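Local coordinates for protein O-phospho-L-seryl-tRNA:Cys-tRNA synthase (Methanocaldococcus jannaschii DSM 2661, PDB 5X6B) that probably converts O-phosphoseryl-tRNA to cysteinyl-tRNA with the help of pyridoxal phosphate, the last step of tRNA-dependent cysteine synthesis, at residues Glu54-Asn59 against Gly378-Ile382; Glu70-Val75 against Val301-Ser306; Phe110-Asp114 against Val239-Glu243; Glu136-Leu142 against Lys158-Val164. All blocks are in the same frame, centred on the assembly; numbering follows the deposited sequence.

Contact 1. Residues Glu54-Asn59 against Gly378-Ile382; sequences EFINLN and GIGGI
Ile56 and Asn57 pair with Ile379 and Gly380 as a short two-stranded parallel sheet, tying a strand near the start of the modelled chain to one that follows helix 369-375 in the C-terminal part. Three backbone bonds knit the ladder: Ile56 N to Gly378 O at 3.0 Å, Gly380 N to Ile56 O, almost straight at 176°, and Leu58 N to Gly380 O. Gly378, with positive phi, is the C-prime residue of the Schellman motif that ends helix 369-375, and its carbonyl is the first acceptor of the ladder. Phe55 packs against this turn. Its CG lies anti to the carbonyl carbon (chi1 -69°), which brings ring atom CE1 to 3.7 Å from Gly378 CA and turns the ring edge, in plane, to Ile379 N. A serine in its place would probably strip the Gly378 turn of this apolar cover. Ile56 and Ile379 share the face packed on helix 399-415, and beside them Leu58 CD1 meets Ile379 CG2 at 3.7 Å. Asn57 points to the other face, where its OD1 accepts from Asn59 N at 2.9 Å; this Asx turn leads the chain into helix 60-63, which Asn59 caps through Ile61 N. Gly381 CA lies 3.2 Å from Asn57 OD1, and a CB on it would run into Leu58 N.

Contact 2. Residues Glu70-Val75 against Val301-Ser306; sequences EAKKAV and VTLMAS
Val75 has CG1 anti to the backbone N (chi1 172°), which leaves CG2 anti to the carbonyl carbon; Thr302, with OG1 between its backbone N and carbonyl carbon (chi1 63°), holds CG2 the same way, and these two methyls meet at 3.6 Å as the side chains slant across each other. The same rotation of Thr302 sends OG1 the other way, back to Pro299 O and Ser260 N. Val301 has its CG1 anti to the backbone N, and that branch touches Ala74 CB at 3.8 Å. Between these branched residues and Ser306 the interface is built of alanines. Ala305 CB, the central methyl, lies 3.6 Å from Ala71 CA and 3.8 Å from Ala74 CB, with Glu70 O a little farther off. This is a helix-helix packing of 69-77 on 298-305, the N-to-C directions 145° apart and the short axes approaching to 8.3 Å, a spacing that the small CB methyls allow. At the far end Ser306 OG sits against Ala71 CB, while its polar bond goes to Ala258 O. Ala258 and Ser260 lie just past Lys255, the lysine that carries pyridoxal phosphate, so helix 298-305 and Ser306 after it bond to the residues that follow the cofactor lysine. Residues turned from this interface reach other chains: Lys72 makes a cation-pi contact with Trp79 of the second subunit, and both Lys72 and Lys73 form salt bridges with acidic side chains of a different protein.

Contact 3. Residues Phe110-Asp114 against Val239-Glu243; sequences FLNMD and VNGKE
Asn112 and Asn240 cross obliquely with their amide planes 65° apart, and ND2 of Asn112 donates to OD1 of Asn240 at 2.5 Å, a distance too short to be taken at face value. The acceptor lies close to the amide plane of Asn112, but the donor is tilted from that of Asn240. From the opposite face of the same OD1 comes Glu243 N at 3.3 Å, closing an Asx motif that ties Asn240 to the helically twisted residues 241-243. With an alanine here in place of Asn240, Asn112 ND2 would probably lose this acceptor and the 240-243 turn its side-chain tie. Asn112 itself has positive phi and forms the Schellman motif that ends helix 100-111, just before strand 115-119, outermost in the mixed seven-stranded sheet within this chain; its partner is the loop between strands 226-229 and 248-252. Gly241 N adds a backbone bond to Leu111 O at 2.9 Å, and a water joins Phe110 O to Val239 N and O. Lys242 runs across Asn112 at about a right angle, CD 3.5 Å from Asn112 O. A bend at its last torsion (chi4 -62°) then carries NZ to a salt bridge with Asp114 OD1 at 2.7 Å, reached from above the carboxylate plane, while OD2 of Asp114 takes Glu270 N. Met113 SD rests 3.5 Å from Gly241 CA, on the side where any side chain would have pointed.

Contact 4. Residues Glu136-Leu142 against Lys158-Val164; sequences EGDYVVL and KLNVAEV
Tyr139 has Asn160 CB over the centre of one ring face, 3.3 Å from the centroid and only 4° off the normal, a CH-pi contact, while Ala162 N lies at the ring edge near its plane. The Asn160 amide is turned just 22° from the ring, and its ND2 reaches Gly137 O at 2.7 Å from above that carbonyl plane. Asn160 is thereby fastened by a polar end and by a CB lying against the ring. These groups sit on a parallel ladder, Tyr139 paired with Asn160 through to Leu142 with Glu163. Its bonds pass to and fro, for instance Ala162 N to Val140 O at 3.0 Å and Leu142 N to Ala162 O at 3.1 Å, and Gly137 N extends them to Lys158 O. On the opposite face Val140 CG2 meets Leu159 CD1 at 3.7 Å, the two side chains at about a right angle. Leu142 has CG placed between its backbone N and carbonyl carbon (chi1 46°), which lays CD1 3.8 Å from Val161 CG1. The two strands and helix 148-156 make a beta-alpha-beta crossover, with strand 160-166 outermost in the sheet within this chain. Leu142 and Val161 pack against helix 148-156, the face with Tyr139, Val141 and Ala162 is covered by helix 179-188, and strand 194-200 bonds to the other side of strand 139-143.

Contact 4 lies in the seven-stranded sheet characteristic of fold-type I pyridoxal-phosphate enzymes, as its outer strand pair at one end; contact 3 sits beside the sheet, just before strand 115-119 at the other, and their centres are about 25 Å apart. By nearest atoms contact 2 comes closest to contact 3, about 9 Å; helix 100-111 follows helix 69-77 in the chain. It is also the contact tied to the residues just after Lys255, and the closest of the four to the bound nucleic acid, about 19 Å at nearest atoms. Contact 1 has its centre about 23 Å from that of contact 2 but about 37 Å from that of contact 4, across the chain's centre, and its nearest atom is about 38 Å from the nucleic acid.

Contact 1. Residues Glu54-Asn59 against Gly378-Ile382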
loop_
_atom_site.group_PDB
_atom_site.type_symbol
_atom_site.label_atom_id
_atom_site.label_comp_id
_atom_site.label_asym_id
_atom_site.label_seq_id
_atom_site.Cartn_x
_atom_site.Cartn_y
_atom_site.Cartn_z
ATOM N N GLU B 54 16.552 -11.812 6.117
ATOM C CA GLU B 54 17.805 -12.451 6.482
ATOM C C GLU B 54 18.918 -11.424 6.670
ATOM O O GLU B 54 20.048 -11.771 7.011
ATOM C CB GLU B 54 18.200 -13.469 5.413
ATOM C CG GLU B 54 17.080 -14.421 5.048
ATOM C CD GLU B 54 17.563 -15.843 4.881
ATOM O OE1 GLU B 54 18.791 -16.047 4.775
ATOM O OE2 GLU B 54 16.713 -16.759 4.863
ATOM N N PHE B 55 18.597 -10.157 6.446
ATOM C CA PHE B 55 19.604 -9.109 6.502
ATOM C C PHE B 55 19.120 -7.875 7.241
ATOM O O PHE B 55 17.924 -7.578 7.266
ATOM C CB PHE B 55 20.039 -8.704 5.092
ATOM C CG PHE B 55 20.817 -9.760 4.366
ATOM C CD1 PHE B 55 22.178 -9.896 4.567
ATOM C CD2 PHE B 55 20.191 -10.606 3.471
ATOM C CE1 PHE B 55 22.903 -10.866 3.899
ATOM C CE2 PHE B 55 20.911 -11.576 2.798
ATOM C CZ PHE B 55 22.268 -11.705 3.011
ATOM N N ILE B 56 20.062 -7.167 7.850
ATOM C CA ILE B 56 19.824 -5.799 8.274
ATOM C C ILE B 56 20.141 -4.898 7.088
ATOM O O ILE B 56 21.237 -4.965 6.519
ATOM C CB ILE B 56 20.685 -5.398 9.486
ATOM C CG1 ILE B 56 20.352 -6.268 10.697
ATOM C CG2 ILE B 56 20.480 -3.931 9.821
ATOM C CD1 ILE B 56 21.215 -5.977 11.899
ATOM N N ASN B 57 19.173 -4.077 6.699
ATOM C CA ASN B 57 19.365 -3.148 5.599
ATOM C C ASN B 57 19.797 -1.787 6.123
ATOM O O ASN B 57 19.068 -1.150 6.886
ATOM C CB ASN B 57 18.081 -3.017 4.773
ATOM C CG ASN B 57 18.321 -2.368 3.426
ATOM O OD1 ASN B 57 19.316 -1.672 3.226
ATOM N ND2 ASN B 57 17.405 -2.590 2.492
ATOM N N LEU B 58 20.979 -1.344 5.706
ATOM C CA LEU B 58 21.529 -0.076 6.174
ATOM C C LEU B 58 21.280 1.080 5.206
ATOM O O LEU B 58 21.727 2.200 5.452
ATOM C CB LEU B 58 23.031 -0.214 6.424
ATOM C CG LEU B 58 23.438 -1.137 7.574
ATOM C CD1 LEU B 58 24.949 -1.151 7.741
ATOM C CD2 LEU B 58 22.749 -0.721 8.870
ATOM N N ASN B 59 20.572 0.810 4.111
ATOM C CA ASN B 59 20.282 1.839 3.113
ATOM C C ASN B 59 19.370 2.932 3.671
ATOM O O ASN B 59 18.237 2.661 4.071
ATOM C CB ASN B 59 19.652 1.205 1.874
ATOM C CG ASN B 59 19.698 2.113 0.665
ATOM O OD1 ASN B 59 19.600 3.336 0.782
ATOM N ND2 ASN B 59 19.851 1.516 -0.511
ATOM N N GLY B 378 25.308 -11.159 7.520
ATOM C CA GLY B 378 23.891 -10.842 7.472
ATOM C C GLY B 378 23.567 -9.363 7.423
ATOM O O GLY B 378 22.546 -8.925 7.959
ATOM N N ILE B 379 24.426 -8.590 6.766
ATOM C CA ILE B 379 24.211 -7.153 6.641
ATOM C C ILE B 379 24.313 -6.708 5.186
ATOM O O ILE B 379 25.202 -7.139 4.450
ATOM C CB ILE B 379 25.225 -6.350 7.489
ATOM C CG1 ILE B 379 25.172 -6.786 8.955
ATOM C CG2 ILE B 379 24.948 -4.862 7.389
ATOM C CD1 ILE B 379 26.190 -6.093 9.828
ATOM N N GLY B 380 23.395 -5.846 4.772
ATOM C CA GLY B 380 23.446 -5.276 3.443
ATOM C C GLY B 380 22.981 -3.836 3.453
ATOM O O GLY B 380 22.772 -3.252 4.519
ATOM N N GLY B 381 22.811 -3.261 2.267
ATOM C CA GLY B 381 22.336 -1.894 2.160
ATOM C C GLY B 381 23.445 -0.947 1.757
ATOM O O GLY B 381 23.204 0.234 1.514
ATOM N N ILE B 382 24.666 -1.467 1.693
ATOM C CA ILE B 382 25.807 -0.693 1.222
ATOM C C ILE B 382 26.136 -1.094 -0.214
ATOM O O ILE B 382 26.159 -2.280 -0.541
ATOM C CB ILE B 382 27.052 -0.904 2.115
ATOM C CG1 ILE B 382 26.683 -0.782 3.592
ATOM C CG2 ILE B 382 28.145 0.092 1.760
ATOM C CD1 ILE B 382 26.087 0.551 3.965
#

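Contact 2. Residues Glu70-Val75 against Val301-Ser306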
loop_
_atom_site.group_PDB
_atom_site.type_symbol
_atom_site.label_atom_id
_atom_site.label_comp_id
_atom_site.label_asym_id
_atom_site.label_seq_id
_atom_site.Cartn_x
_atom_site.Cartn_y
_atom_site.Cartn_z
ATOM N N GLU B 70 0.732 -2.969 11.809
ATOM C CA GLU B 70 -0.575 -2.370 11.543
ATOM C C GLU B 70 -0.788 -2.188 10.044
ATOM O O GLU B 70 -1.882 -2.415 9.527
ATOM C CB GLU B 70 -0.717 -1.018 12.250
ATOM C CG GLU B 70 -0.562 -1.068 13.764
ATOM C CD GLU B 70 0.883 -0.957 14.214
ATOM O OE1 GLU B 70 1.781 -0.986 13.349
ATOM O OE2 GLU B 70 1.122 -0.843 15.434
ATOM N N ALA B 71 0.269 -1.785 9.350
ATOM C CA ALA B 71 0.183 -1.521 7.923
ATOM C C ALA B 71 0.152 -2.817 7.127
ATOM O O ALA B 71 -0.536 -2.909 6.114
ATOM C CB ALA B 71 1.345 -0.640 7.471
ATOM N N LYS B 72 0.904 -3.816 7.580
ATOM C CA LYS B 72 0.916 -5.112 6.909
ATOM C C LYS B 72 -0.467 -5.760 6.957
ATOM O O LYS B 72 -0.912 -6.359 5.980
ATOM C CB LYS B 72 1.951 -6.039 7.533
ATOM C CG LYS B 72 3.386 -5.584 7.363
ATOM C CD LYS B 72 4.322 -6.559 8.048
ATOM C CE LYS B 72 5.769 -6.147 7.915
ATOM N NZ LYS B 72 6.638 -7.024 8.751
ATOM N N LYS B 73 -1.144 -5.631 8.094
ATOM C CA LYS B 73 -2.507 -6.127 8.218
ATOM C C LYS B 73 -3.412 -5.416 7.227
ATOM O O LYS B 73 -4.262 -6.037 6.586
ATOM C CB LYS B 73 -3.032 -5.932 9.639
ATOM C CG LYS B 73 -2.266 -6.698 10.696
ATOM C CD LYS B 73 -2.798 -6.378 12.082
ATOM C CE LYS B 73 -1.926 -7.000 13.153
ATOM N NZ LYS B 73 -2.398 -6.632 14.512
ATOM N N ALA B 74 -3.217 -4.107 7.105
ATOM C CA ALA B 74 -3.994 -3.294 6.179
ATOM C C ALA B 74 -3.750 -3.727 4.733
ATOM O O ALA B 74 -4.668 -3.723 3.914
ATOM C CB ALA B 74 -3.660 -1.822 6.366
ATOM N N VAL B 75 -2.514 -4.111 4.429
ATOM C CA VAL B 75 -2.176 -4.651 3.113
ATOM C C VAL B 75 -2.981 -5.912 2.814
ATOM O O VAL B 75 -3.558 -6.051 1.737
ATOM C CB VAL B 75 -0.671 -4.979 3.000
ATOM C CG1 VAL B 75 -0.378 -5.717 1.701
ATOM C CG2 VAL B 75 0.156 -3.716 3.085
ATOM N N VAL B 301 -3.061 3.324 1.646
ATOM C CA VAL B 301 -3.618 2.535 2.734
ATOM C C VAL B 301 -2.557 2.256 3.797
ATOM O O VAL B 301 -2.840 2.322 4.993
ATOM C CB VAL B 301 -4.205 1.215 2.218
ATOM C CG1 VAL B 301 -4.685 0.346 3.380
ATOM C CG2 VAL B 301 -5.343 1.503 1.263
ATOM N N THR B 302 -1.338 1.956 3.361
ATOM C CA THR B 302 -0.241 1.756 4.295
ATOM C C THR B 302 0.103 3.070 4.994
ATOM O O THR B 302 0.443 3.076 6.176
ATOM C CB THR B 302 1.013 1.197 3.602
ATOM O OG1 THR B 302 1.494 2.132 2.628
ATOM C CG2 THR B 302 0.696 -0.123 2.925
ATOM N N LEU B 303 -0.005 4.179 4.263
ATOM C CA LEU B 303 0.300 5.498 4.814
ATOM C C LEU B 303 -0.666 5.858 5.942
ATOM O O LEU B 303 -0.253 6.365 6.988
ATOM C CB LEU B 303 0.253 6.562 3.714
ATOM C CG LEU B 303 0.725 7.978 4.058
ATOM C CD1 LEU B 303 2.177 7.981 4.512
ATOM C CD2 LEU B 303 0.545 8.906 2.866
ATOM N N MET B 304 -1.951 5.589 5.730
ATOM C CA MET B 304 -2.959 5.799 6.768
ATOM C C MET B 304 -2.779 4.824 7.935
ATOM O O MET B 304 -3.029 5.167 9.091
ATOM C CB MET B 304 -4.368 5.655 6.190
ATOM C CG MET B 304 -4.787 6.783 5.255
ATOM S SD MET B 304 -6.505 6.625 4.708
ATOM C CE MET B 304 -6.382 5.228 3.596
ATOM N N ALA B 305 -2.344 3.608 7.628
ATOM C CA ALA B 305 -2.164 2.582 8.652
ATOM C C ALA B 305 -0.919 2.833 9.506
ATOM O O ALA B 305 -0.943 2.647 10.720
ATOM C CB ALA B 305 -2.096 1.210 8.011
ATOM N N SER B 306 0.168 3.257 8.868
ATOM C CA SER B 306 1.406 3.551 9.580
ATOM C C SER B 306 1.364 4.902 10.284
ATOM O O SER B 306 2.288 5.251 11.018
ATOM C CB SER B 306 2.594 3.524 8.624
ATOM O OG SER B 306 2.725 2.255 8.018
#

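Contact 3. Residues Phe110-Asp114 against Val239-Glu243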
loop_
_atom_site.group_PDB
_atom_site.type_symbol
_atom_site.label_atom_id
_atom_site.label_comp_id
_atom_site.label_asym_id
_atom_site.label_seq_id
_atom_site.Cartn_x
_atom_site.Cartn_y
_atom_site.Cartn_z
ATOM N N PHE B 110 -0.903 17.878 11.313
ATOM C CA PHE B 110 0.369 17.270 11.688
ATOM C C PHE B 110 1.548 18.068 11.152
ATOM O O PHE B 110 2.598 18.134 11.787
ATOM C CB PHE B 110 0.421 15.827 11.178
ATOM C CG PHE B 110 1.706 15.110 11.485
ATOM C CD1 PHE B 110 2.051 14.800 12.792
ATOM C CD2 PHE B 110 2.554 14.713 10.462
ATOM C CE1 PHE B 110 3.225 14.129 13.077
ATOM C CE2 PHE B 110 3.730 14.038 10.740
ATOM C CZ PHE B 110 4.065 13.747 12.050
ATOM N N LEU B 111 1.362 18.679 9.986
ATOM C CA LEU B 111 2.403 19.486 9.364
ATOM C C LEU B 111 2.170 20.970 9.610
ATOM O O LEU B 111 2.971 21.812 9.196
ATOM C CB LEU B 111 2.459 19.217 7.863
ATOM C CG LEU B 111 2.747 17.779 7.449
ATOM C CD1 LEU B 111 2.870 17.683 5.937
ATOM C CD2 LEU B 111 4.005 17.287 8.134
ATOM N N ASN B 112 1.065 21.276 10.284
ATOM C CA ASN B 112 0.633 22.650 10.504
ATOM C C ASN B 112 0.572 23.432 9.193
ATOM O O ASN B 112 1.138 24.515 9.076
ATOM C CB ASN B 112 1.555 23.353 11.501
ATOM C CG ASN B 112 0.909 24.569 12.131
ATOM O OD1 ASN B 112 -0.315 24.648 12.237
ATOM N ND2 ASN B 112 1.729 25.526 12.550
ATOM N N MET B 113 -0.099 22.851 8.204
ATOM C CA MET B 113 -0.348 23.520 6.933
ATOM C C MET B 113 -1.855 23.587 6.700
ATOM O O MET B 113 -2.619 22.891 7.364
ATOM C CB MET B 113 0.352 22.793 5.781
ATOM C CG MET B 113 1.870 22.761 5.890
ATOM S SD MET B 113 2.662 24.355 5.577
ATOM C CE MET B 113 2.339 24.569 3.833
ATOM N N ASP B 114 -2.277 24.436 5.769
ATOM C CA ASP B 114 -3.700 24.647 5.523
ATOM C C ASP B 114 -4.346 23.452 4.831
ATOM O O ASP B 114 -5.426 23.010 5.221
ATOM C CB ASP B 114 -3.917 25.909 4.681
ATOM C CG ASP B 114 -3.651 27.187 5.458
ATOM O OD1 ASP B 114 -3.831 27.187 6.696
ATOM O OD2 ASP B 114 -3.265 28.193 4.824
ATOM N N VAL B 239 7.725 18.710 12.098
ATOM C CA VAL B 239 7.885 19.795 11.135
ATOM C C VAL B 239 6.693 20.744 11.165
ATOM O O VAL B 239 5.554 20.323 10.974
ATOM C CB VAL B 239 8.060 19.265 9.698
ATOM C CG1 VAL B 239 7.982 20.410 8.699
ATOM C CG2 VAL B 239 9.383 18.522 9.550
ATOM N N ASN B 240 6.960 22.024 11.413
ATOM C CA ASN B 240 5.917 23.043 11.395
ATOM C C ASN B 240 6.065 23.926 10.165
ATOM O O ASN B 240 6.984 24.742 10.081
ATOM C CB ASN B 240 5.962 23.892 12.668
ATOM C CG ASN B 240 4.762 24.817 12.801
ATOM O OD1 ASN B 240 4.115 25.169 11.815
ATOM N ND2 ASN B 240 4.461 25.217 14.028
ATOM N N GLY B 241 5.149 23.761 9.217
ATOM C CA GLY B 241 5.215 24.483 7.960
ATOM C C GLY B 241 5.005 25.983 8.062
ATOM O O GLY B 241 5.681 26.756 7.383
ATOM N N LYS B 242 4.066 26.403 8.903
ATOM C CA LYS B 242 3.774 27.826 9.049
ATOM C C LYS B 242 4.896 28.577 9.760
ATOM O O LYS B 242 5.192 29.720 9.407
ATOM C CB LYS B 242 2.457 28.030 9.795
ATOM C CG LYS B 242 1.235 27.601 9.002
ATOM C CD LYS B 242 -0.048 27.777 9.801
ATOM C CE LYS B 242 -1.243 27.239 9.030
ATOM N NZ LYS B 242 -1.451 27.974 7.752
ATOM N N GLU B 243 5.521 27.947 10.753
ATOM C CA GLU B 243 6.590 28.612 11.495
ATOM C C GLU B 243 7.803 28.848 10.600
ATOM O O GLU B 243 8.467 29.883 10.704
ATOM C CB GLU B 243 6.994 27.811 12.736
ATOM C CG GLU B 243 8.255 28.347 13.408
ATOM C CD GLU B 243 8.374 27.944 14.863
ATOM O OE1 GLU B 243 7.695 26.980 15.276
ATOM O OE2 GLU B 243 9.151 28.597 15.595
HETATM O O HOH W 1 5.114 17.940 11.743
#

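Contact 4. Residues Glu136-Leu142 against Lys158-Val164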
loop_
_atom_site.group_PDB
_atom_site.type_symbol
_atom_site.label_atom_id
_atom_site.label_comp_id
_atom_site.label_asym_id
_atom_site.label_seq_id
_atom_site.Cartn_x
_atom_site.Cartn_y
_atom_site.Cartn_z
ATOM N N GLU B 136 6.251 28.729 -17.522
ATOM C CA GLU B 136 7.405 28.138 -18.205
ATOM C C GLU B 136 8.528 29.146 -18.436
ATOM O O GLU B 136 8.286 30.295 -18.803
ATOM C CB GLU B 136 6.985 27.514 -19.543
ATOM C CG GLU B 136 5.720 28.095 -20.170
ATOM C CD GLU B 136 5.197 27.237 -21.318
ATOM O OE1 GLU B 136 5.935 26.338 -21.774
ATOM O OE2 GLU B 136 4.052 27.458 -21.766
ATOM N N GLY B 137 9.760 28.704 -18.217
ATOM C CA GLY B 137 10.910 29.573 -18.378
ATOM C C GLY B 137 11.361 30.205 -17.076
ATOM O O GLY B 137 12.470 30.735 -16.993
ATOM N N ASP B 138 10.506 30.149 -16.057
ATOM C CA ASP B 138 10.858 30.679 -14.739
ATOM C C ASP B 138 12.085 29.988 -14.157
ATOM O O ASP B 138 12.476 28.901 -14.587
ATOM C CB ASP B 138 9.691 30.543 -13.759
ATOM C CG ASP B 138 8.626 31.602 -13.962
ATOM O OD1 ASP B 138 8.854 32.529 -14.768
ATOM O OD2 ASP B 138 7.564 31.508 -13.306
ATOM N N TYR B 139 12.695 30.637 -13.177
ATOM C CA TYR B 139 13.848 30.065 -12.510
ATOM C C TYR B 139 13.437 29.484 -11.167
ATOM O O TYR B 139 12.695 30.112 -10.406
ATOM C CB TYR B 139 14.952 31.115 -12.334
ATOM C CG TYR B 139 15.966 31.132 -13.459
ATOM C CD1 TYR B 139 17.194 30.495 -13.324
ATOM C CD2 TYR B 139 15.695 31.777 -14.659
ATOM C CE1 TYR B 139 18.124 30.503 -14.347
ATOM C CE2 TYR B 139 16.621 31.784 -15.692
ATOM C CZ TYR B 139 17.833 31.151 -15.529
ATOM O OH TYR B 139 18.754 31.159 -16.553
ATOM N N VAL B 140 13.894 28.265 -10.903
ATOM C CA VAL B 140 13.749 27.655 -9.590
ATOM C C VAL B 140 15.046 27.835 -8.816
ATOM O O VAL B 140 16.112 27.411 -9.268
ATOM C CB VAL B 140 13.402 26.151 -9.678
ATOM C CG1 VAL B 140 13.526 25.493 -8.312
ATOM C CG2 VAL B 140 12.005 25.960 -10.232
ATOM N N VAL B 141 14.960 28.477 -7.657
ATOM C CA VAL B 141 16.143 28.683 -6.830
ATOM C C VAL B 141 16.199 27.622 -5.731
ATOM O O VAL B 141 15.324 27.566 -4.867
ATOM C CB VAL B 141 16.161 30.096 -6.213
ATOM C CG1 VAL B 141 17.369 30.270 -5.313
ATOM C CG2 VAL B 141 16.161 31.149 -7.314
ATOM N N LEU B 142 17.228 26.777 -5.787
ATOM C CA LEU B 142 17.379 25.663 -4.855
ATOM C C LEU B 142 18.815 25.531 -4.353
ATOM O O LEU B 142 19.741 26.076 -4.955
ATOM C CB LEU B 142 16.931 24.352 -5.512
ATOM C CG LEU B 142 17.396 24.018 -6.940
ATOM C CD1 LEU B 142 18.829 23.501 -6.991
ATOM C CD2 LEU B 142 16.462 23.005 -7.584
ATOM N N LYS B 158 9.714 22.516 -17.565
ATOM C CA LYS B 158 10.348 23.481 -18.455
ATOM C C LYS B 158 10.721 24.749 -17.699
ATOM O O LYS B 158 10.394 25.858 -18.115
ATOM C CB LYS B 158 9.428 23.805 -19.634
ATOM C CG LYS B 158 9.126 22.601 -20.512
ATOM C CD LYS B 158 8.167 22.957 -21.630
ATOM C CE LYS B 158 8.039 21.818 -22.630
ATOM N NZ LYS B 158 7.562 20.563 -21.994
ATOM N N LEU B 159 11.390 24.561 -16.568
ATOM C CA LEU B 159 11.846 25.668 -15.745
ATOM C C LEU B 159 13.363 25.702 -15.713
ATOM O O LEU B 159 14.021 24.686 -15.951
ATOM C CB LEU B 159 11.294 25.555 -14.325
ATOM C CG LEU B 159 9.775 25.638 -14.194
ATOM C CD1 LEU B 159 9.360 25.535 -12.735
ATOM C CD2 LEU B 159 9.259 26.926 -14.812
ATOM N N ASN B 160 13.911 26.876 -15.423
ATOM C CA ASN B 160 15.349 27.032 -15.269
ATOM C C ASN B 160 15.748 26.900 -13.804
ATOM O O ASN B 160 14.918 27.085 -12.908
ATOM C CB ASN B 160 15.803 28.375 -15.836
ATOM C CG ASN B 160 15.608 28.467 -17.334
ATOM O OD1 ASN B 160 16.448 28.009 -18.108
ATOM N ND2 ASN B 160 14.493 29.056 -17.753
ATOM N N VAL B 161 17.012 26.573 -13.558
ATOM C CA VAL B 161 17.460 26.285 -12.198
ATOM C C VAL B 161 18.766 26.986 -11.843
ATOM O O VAL B 161 19.742 26.929 -12.594
ATOM C CB VAL B 161 17.641 24.760 -11.983
ATOM C CG1 VAL B 161 18.315 24.480 -10.653
ATOM C CG2 VAL B 161 16.302 24.047 -12.060
ATOM N N ALA B 162 18.774 27.643 -10.687
ATOM C CA ALA B 162 19.993 28.225 -10.139
ATOM C C ALA B 162 20.272 27.652 -8.746
ATOM O O ALA B 162 19.352 27.471 -7.943
ATOM C CB ALA B 162 19.884 29.737 -10.085
ATOM N N GLU B 163 21.542 27.378 -8.466
ATOM C CA GLU B 163 21.938 26.732 -7.218
ATOM C C GLU B 163 22.477 27.708 -6.173
ATOM O O GLU B 163 23.357 28.518 -6.459
ATOM C CB GLU B 163 22.988 25.652 -7.495
ATOM C CG GLU B 163 22.477 24.492 -8.339
ATOM C CD GLU B 163 23.583 23.554 -8.783
ATOM O OE1 GLU B 163 24.764 23.957 -8.737
ATOM O OE2 GLU B 163 23.270 22.411 -9.176
ATOM N N VAL B 164 21.939 27.619 -4.959
ATOM C CA VAL B 164 22.492 28.333 -3.814
ATOM C C VAL B 164 23.632 27.511 -3.226
ATOM O O VAL B 164 23.458 26.337 -2.911
ATOM C CB VAL B 164 21.432 28.601 -2.734
ATOM C CG1 VAL B 164 22.083 29.155 -1.481
ATOM C CG2 VAL B 164 20.370 29.552 -3.259
#